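Local coordinates for O-methyltransferase (Bacillus halodurans, PDB 2GPY), which probably transfers methyl groups from S-adenosylmethionine to hydroxyl groups of a still unidentified acceptor, as a putative O-methyltransferase with a Rossmann-like fold, at residues Q25-A30 / I65-I70; G42-L47 / A69-Q74. One frame throughout, in Å; residues are numbered along the deposited sequence.

Contact 1. Residues Q25-A30 / I65-I70; sequences QMEREA and IGYSAI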
loop_
_atom_site.group_PDB
_atom_site.type_symbol
_atom_site.label_atom_id
_atom_site.label_comp_id
_atom_site.label_asym_id
_atom_site.label_seq_id
_atom_site.Cartn_x
_atom_site.Cartn_y
_atom_site.Cartn_z
ATOM N N GLN B 25 3.637 -24.383 -12.970
ATOM C CA GLN B 25 3.225 -25.750 -12.734
ATOM C C GLN B 25 2.471 -25.881 -11.410
ATOM O O GLN B 25 1.530 -26.679 -11.305
ATOM C CB GLN B 25 4.443 -26.683 -12.757
ATOM C CG GLN B 25 4.139 -28.193 -12.608
ATOM C CD GLN B 25 3.429 -28.818 -13.822
ATOM O OE1 GLN B 25 3.501 -28.311 -14.946
ATOM N NE2 GLN B 25 2.750 -29.940 -13.590
HETATM N N MSE B 26 2.890 -25.121 -10.404
HETATM C CA MSE B 26 2.161 -25.075 -9.111
HETATM C C MSE B 26 0.754 -24.492 -9.270
HETATM O O MSE B 26 -0.203 -24.971 -8.647
HETATM C CB MSE B 26 2.945 -24.280 -8.060
HETATM C CG MSE B 26 4.139 -25.034 -7.475
HETATM SE SE MSE B 26 5.140 -23.879 -6.250
HETATM C CE MSE B 26 3.883 -23.780 -4.878
ATOM N N GLU B 27 0.632 -23.467 -10.108
ATOM C CA GLU B 27 -0.669 -22.853 -10.384
ATOM C C GLU B 27 -1.630 -23.818 -11.053
ATOM O O GLU B 27 -2.780 -23.929 -10.626
ATOM C CB GLU B 27 -0.523 -21.610 -11.251
ATOM C CG GLU B 27 0.285 -20.521 -10.567
ATOM C CD GLU B 27 0.760 -19.485 -11.543
ATOM O OE1 GLU B 27 0.630 -19.722 -12.766
ATOM O OE2 GLU B 27 1.272 -18.454 -11.098
ATOM N N ARG B 28 -1.171 -24.490 -12.110
ATOM C CA ARG B 28 -1.995 -25.481 -12.803
ATOM C C ARG B 28 -2.345 -26.639 -11.878
ATOM O O ARG B 28 -3.464 -27.153 -11.915
ATOM C CB ARG B 28 -1.311 -25.998 -14.073
ATOM C CG ARG B 28 -1.346 -25.005 -15.244
ATOM C CD ARG B 28 -0.906 -25.694 -16.558
ATOM N NE ARG B 28 0.422 -26.307 -16.421
ATOM C CZ ARG B 28 1.579 -25.646 -16.526
ATOM N NH1 ARG B 28 1.598 -24.340 -16.785
ATOM N NH2 ARG B 28 2.727 -26.296 -16.367
ATOM N N GLU B 29 -1.398 -27.026 -11.029
ATOM C CA GLU B 29 -1.616 -28.079 -10.041
ATOM C C GLU B 29 -2.682 -27.743 -8.991
ATOM O O GLU B 29 -3.514 -28.589 -8.636
ATOM C CB GLU B 29 -0.321 -28.378 -9.306
ATOM C CG GLU B 29 -0.428 -29.602 -8.432
ATOM C CD GLU B 29 0.569 -29.623 -7.293
ATOM O OE1 GLU B 29 1.785 -29.402 -7.502
ATOM O OE2 GLU B 29 0.117 -29.890 -6.170
ATOM N N ALA B 30 -2.628 -26.527 -8.469
ATOM C CA ALA B 30 -3.616 -26.043 -7.522
ATOM C C ALA B 30 -4.990 -26.116 -8.166
ATOM O O ALA B 30 -5.949 -26.565 -7.520
ATOM C CB ALA B 30 -3.296 -24.611 -7.106
ATOM N N ILE B 65 -0.348 -25.193 -0.445
ATOM C CA ILE B 65 0.827 -25.902 -0.995
ATOM C C ILE B 65 2.060 -25.007 -1.130
ATOM O O ILE B 65 3.012 -25.350 -1.836
ATOM C CB ILE B 65 0.524 -26.709 -2.323
ATOM C CG1 ILE B 65 0.061 -25.761 -3.442
ATOM C CG2 ILE B 65 -0.449 -27.887 -2.032
ATOM C CD1 ILE B 65 0.253 -26.324 -4.849
ATOM N N GLY B 66 2.017 -23.837 -0.477
ATOM C CA GLY B 66 3.178 -22.960 -0.370
ATOM C C GLY B 66 3.327 -21.917 -1.476
ATOM O O GLY B 66 4.337 -21.219 -1.530
ATOM N N TYR B 67 2.314 -21.769 -2.323
ATOM C CA TYR B 67 2.399 -20.803 -3.427
ATOM C C TYR B 67 2.621 -19.348 -2.975
ATOM O O TYR B 67 3.568 -18.685 -3.449
ATOM C CB TYR B 67 1.151 -20.922 -4.280
ATOM C CG TYR B 67 1.126 -19.996 -5.472
ATOM C CD1 TYR B 67 1.804 -20.318 -6.634
ATOM C CD2 TYR B 67 0.393 -18.818 -5.426
ATOM C CE1 TYR B 67 1.767 -19.450 -7.745
ATOM C CE2 TYR B 67 0.328 -17.967 -6.520
ATOM C CZ TYR B 67 1.008 -18.286 -7.667
ATOM O OH TYR B 67 0.882 -17.427 -8.734
ATOM N N SER B 68 1.793 -18.864 -2.042
ATOM C CA SER B 68 1.937 -17.467 -1.578
ATOM C C SER B 68 3.244 -17.239 -0.812
ATOM O O SER B 68 3.895 -16.217 -1.013
ATOM C CB SER B 68 0.717 -16.984 -0.781
ATOM O OG SER B 68 -0.409 -16.855 -1.635
ATOM N N ALA B 69 3.642 -18.199 0.030
ATOM C CA ALA B 69 4.885 -18.089 0.796
ATOM C C ALA B 69 6.048 -17.971 -0.187
ATOM O O ALA B 69 6.922 -17.118 -0.042
ATOM C CB ALA B 69 5.107 -19.305 1.705
ATOM N N ILE B 70 6.067 -18.865 -1.176
ATOM C CA ILE B 70 7.107 -18.868 -2.207
ATOM C C ILE B 70 7.170 -17.574 -3.001
ATOM O O ILE B 70 8.252 -16.995 -3.144
ATOM C CB ILE B 70 6.996 -20.107 -3.135
ATOM C CG1 ILE B 70 7.475 -21.344 -2.351
ATOM C CG2 ILE B 70 7.815 -19.921 -4.406
ATOM C CD1 ILE B 70 7.094 -22.692 -2.994
#
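In the Rossmann-like methyltransferase fold, the glycine-containing loop after strand 57-61 leads through Ile-65 and Gly-66 into helix 67-75, and here helix 21-32 lies against that turn. The selenomethionine Met-26 makes the largest contribution. Its CG is anti to the carbonyl carbon and the chain runs out straight, then bends at the last torsion (chi3 70°), so that the methyl CE dips onto the start of the helix. There CE sits 3.5 Å from the carbonyl O of Ile-65 and 3.6 Å from the backbone N of Tyr-67, with Ile-70 crossing it obliquely, CD1 to CE 3.9 Å. Gly-66, the N-cap residue, has a positive phi of 91°, a backbone conformation that suits glycine. On one flank of Met-26, Ile-65 holds CG1 in the crowded position between backbone N and carbonyl carbon, and its CD1 touches Glu-29 OE2 at 3.8 Å. The other oxygen of that carboxylate, OE1, binds a zinc ion together with Glu-93 and His-97 of helix 88-100; His-97 also hydrogen-bonds the Ile-65 carbonyl. On the other flank Tyr-67, CG anti to the backbone N, sends its ring toward helix 21-32, where it crosses Glu-27 obliquely, the ring and carboxylate planes 60° apart. Glu-27 CG comes within 3.4 Å of ring atom CE1, while OE1 is held in a salt bridge by Arg-19. Beyond the ring, the phenol OH donates a short hydrogen bond to the anti lone pair of Glu-27 OE2, 2.6 Å away.

Contact 2. Residues G42-L47 / A69-Q74; sequences GMESLL and AIRMAQ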
loop_
_atom_site.group_PDB
_atom_site.type_symbol
_atom_site.label_atom_id
_atom_site.label_comp_id
_atom_site.label_asym_id
_atom_site.label_seq_id
_atom_site.Cartn_x
_atom_site.Cartn_y
_atom_site.Cartn_z
ATOM N N GLY B 42 -4.712 -10.659 -8.240
ATOM C CA GLY B 42 -4.575 -10.282 -6.823
ATOM C C GLY B 42 -3.159 -10.514 -6.305
ATOM O O GLY B 42 -2.626 -9.721 -5.512
HETATM N N MSE B 43 -2.565 -11.631 -6.722
HETATM C CA MSE B 43 -1.236 -11.997 -6.237
HETATM C C MSE B 43 -0.222 -10.972 -6.735
HETATM O O MSE B 43 0.642 -10.529 -5.983
HETATM C CB MSE B 43 -0.851 -13.430 -6.691
HETATM C CG MSE B 43 0.629 -13.714 -6.410
HETATM SE SE MSE B 43 0.913 -13.815 -4.474
HETATM C CE MSE B 43 0.431 -15.101 -4.364
ATOM N N GLU B 44 -0.296 -10.618 -8.017
ATOM C CA GLU B 44 0.677 -9.675 -8.570
ATOM C C GLU B 44 0.565 -8.320 -7.864
ATOM O O GLU B 44 1.575 -7.671 -7.553
ATOM C CB GLU B 44 0.496 -9.519 -10.080
ATOM C CG GLU B 44 0.842 -10.805 -10.854
ATOM C CD GLU B 44 2.343 -11.172 -10.800
ATOM O OE1 GLU B 44 3.191 -10.272 -10.621
ATOM O OE2 GLU B 44 2.666 -12.368 -10.946
ATOM N N SER B 45 -0.671 -7.893 -7.639
ATOM C CA SER B 45 -0.906 -6.641 -6.904
ATOM C C SER B 45 -0.417 -6.708 -5.486
ATOM O O SER B 45 0.241 -5.762 -5.014
ATOM C CB SER B 45 -2.385 -6.253 -6.948
ATOM O OG SER B 45 -2.662 -5.761 -8.234
ATOM N N LEU B 46 -0.702 -7.812 -4.801
ATOM C CA LEU B 46 -0.228 -7.983 -3.436
ATOM C C LEU B 46 1.287 -7.928 -3.357
ATOM O O LEU B 46 1.840 -7.297 -2.458
ATOM C CB LEU B 46 -0.721 -9.293 -2.804
ATOM C CG LEU B 46 -0.469 -9.375 -1.295
ATOM C CD1 LEU B 46 -1.348 -8.316 -0.594
ATOM C CD2 LEU B 46 -0.706 -10.743 -0.722
ATOM N N LEU B 47 1.963 -8.621 -4.265
ATOM C CA LEU B 47 3.426 -8.660 -4.203
ATOM C C LEU B 47 3.989 -7.252 -4.418
ATOM O O LEU B 47 4.971 -6.825 -3.778
ATOM C CB LEU B 47 3.945 -9.598 -5.296
ATOM C CG LEU B 47 3.594 -11.070 -5.039
ATOM C CD1 LEU B 47 4.062 -11.827 -6.262
ATOM C CD2 LEU B 47 4.283 -11.598 -3.748
ATOM N N ALA B 69 3.642 -18.199 0.030
ATOM C CA ALA B 69 4.885 -18.089 0.796
ATOM C C ALA B 69 6.048 -17.971 -0.187
ATOM O O ALA B 69 6.922 -17.118 -0.042
ATOM C CB ALA B 69 5.107 -19.305 1.705
ATOM N N ILE B 70 6.067 -18.865 -1.176
ATOM C CA ILE B 70 7.107 -18.868 -2.207
ATOM C C ILE B 70 7.170 -17.574 -3.001
ATOM O O ILE B 70 8.252 -16.995 -3.144
ATOM C CB ILE B 70 6.996 -20.107 -3.135
ATOM C CG1 ILE B 70 7.475 -21.344 -2.351
ATOM C CG2 ILE B 70 7.815 -19.921 -4.406
ATOM C CD1 ILE B 70 7.094 -22.692 -2.994
ATOM N N ARG B 71 6.030 -17.124 -3.523
ATOM C CA ARG B 71 6.025 -15.927 -4.340
ATOM C C ARG B 71 6.388 -14.672 -3.551
ATOM O O ARG B 71 7.088 -13.782 -4.073
ATOM C CB ARG B 71 4.678 -15.803 -5.035
ATOM C CG ARG B 71 4.613 -16.897 -6.095
ATOM C CD ARG B 71 3.901 -16.495 -7.315
ATOM N NE ARG B 71 4.518 -15.353 -7.982
ATOM C CZ ARG B 71 3.858 -14.582 -8.826
ATOM N NH1 ARG B 71 2.601 -14.868 -9.094
ATOM N NH2 ARG B 71 4.448 -13.520 -9.404
HETATM N N MSE B 72 5.966 -14.607 -2.283
HETATM C CA MSE B 72 6.424 -13.504 -1.417
HETATM C C MSE B 72 7.931 -13.542 -1.141
HETATM O O MSE B 72 8.612 -12.480 -1.203
HETATM C CB MSE B 72 5.667 -13.480 -0.068
HETATM C CG MSE B 72 4.196 -13.158 -0.264
HETATM SE SE MSE B 72 3.230 -12.942 1.467
HETATM C CE MSE B 72 3.326 -14.801 2.146
ATOM N N ALA B 73 8.459 -14.738 -0.841
ATOM C CA ALA B 73 9.899 -14.870 -0.613
ATOM C C ALA B 73 10.683 -14.457 -1.863
ATOM O O ALA B 73 11.713 -13.800 -1.759
ATOM C CB ALA B 73 10.277 -16.314 -0.191
ATOM N N GLN B 74 10.199 -14.854 -3.040
ATOM C CA GLN B 74 10.881 -14.488 -4.283
ATOM C C GLN B 74 10.815 -12.982 -4.535
ATOM O O GLN B 74 11.785 -12.398 -5.043
ATOM C CB GLN B 74 10.288 -15.237 -5.468
ATOM C CG GLN B 74 10.627 -16.710 -5.481
ATOM C CD GLN B 74 10.050 -17.390 -6.708
ATOM O OE1 GLN B 74 10.728 -18.176 -7.359
ATOM N NE2 GLN B 74 8.798 -17.080 -7.036
#
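Two bends shape Arg-71: chi2 stops short of fully extended and chi3 turns the chain again, which swings the guanidinium across to helix 40-53. Glu-44 answers with a bend of its own at chi2 (-67°), folding its carboxylate up to the arginine, so the two chains cross at about a right angle. The resulting salt bridge is one-sided. OE2 of Glu-44 takes both terminal nitrogens of Arg-71: the strong bond comes from NH2, at 2.6 Å and close to straight, whereas NH1 adds a weak one at 3.1 Å. OE2 lies in the guanidinium plane, at its edge, yet NH2 reaches that oxygen from above the carboxylate plane, the two flat groups being turned 46° apart. Leu-47 supplies the apolar side. Its CD1 rests over one guanidinium face, offset toward the rim and 3.6 Å from NH2, while the other methyl, CD2, rests on the backbone of helix 67-75, 3.6 Å from Arg-71 O, and on the side chain of Met-72, 3.8 Å from CG. Selenomethionine Met-43 comes in obliquely, its CG 3.5 Å from Arg-71 NH1. Charge pairing and apolar contact together thus fix the guanidinium's rotation, and the charged guanidinium would be expected to keep the Glu-44 carboxylate ionised. Glu-44 also packs on Arg-200 of the second subunit. The helices run in roughly the same direction, their local axes 38° apart and 10.6 Å at closest approach, and both belong to the helical layer flanking the sheet of this Rossmann-like domain. Arg-71 also touches Ile-23 of helix 21-32, and Met-72 reaches Ile-58 and Glu-60 on strand 57-61.

Helix 67-75 carries both contacts, with helix 21-32 meeting it in contact 1 and the next helix along the chain, 40-53, in contact 2; their centres are 11 Å apart. A polar chain joins them, since Tyr-67 OH, bonded to Glu-27, also hydrogen-bonds Arg-71 NH1, and Arg-19 touches both Glu-44 and Arg-71 while pairing with Glu-27. The Met-43 methyl CE closes the seam, 3.6 Å from Tyr-67 CE2. Glu-29 ligates zinc in contact 1, while in contact 2 the Leu-47 side chain lies about 6 Å from a bound zinc ion and that of Met-43 about 9 Å from the magnesium ion, which Asn-160 and Asp-206 bind.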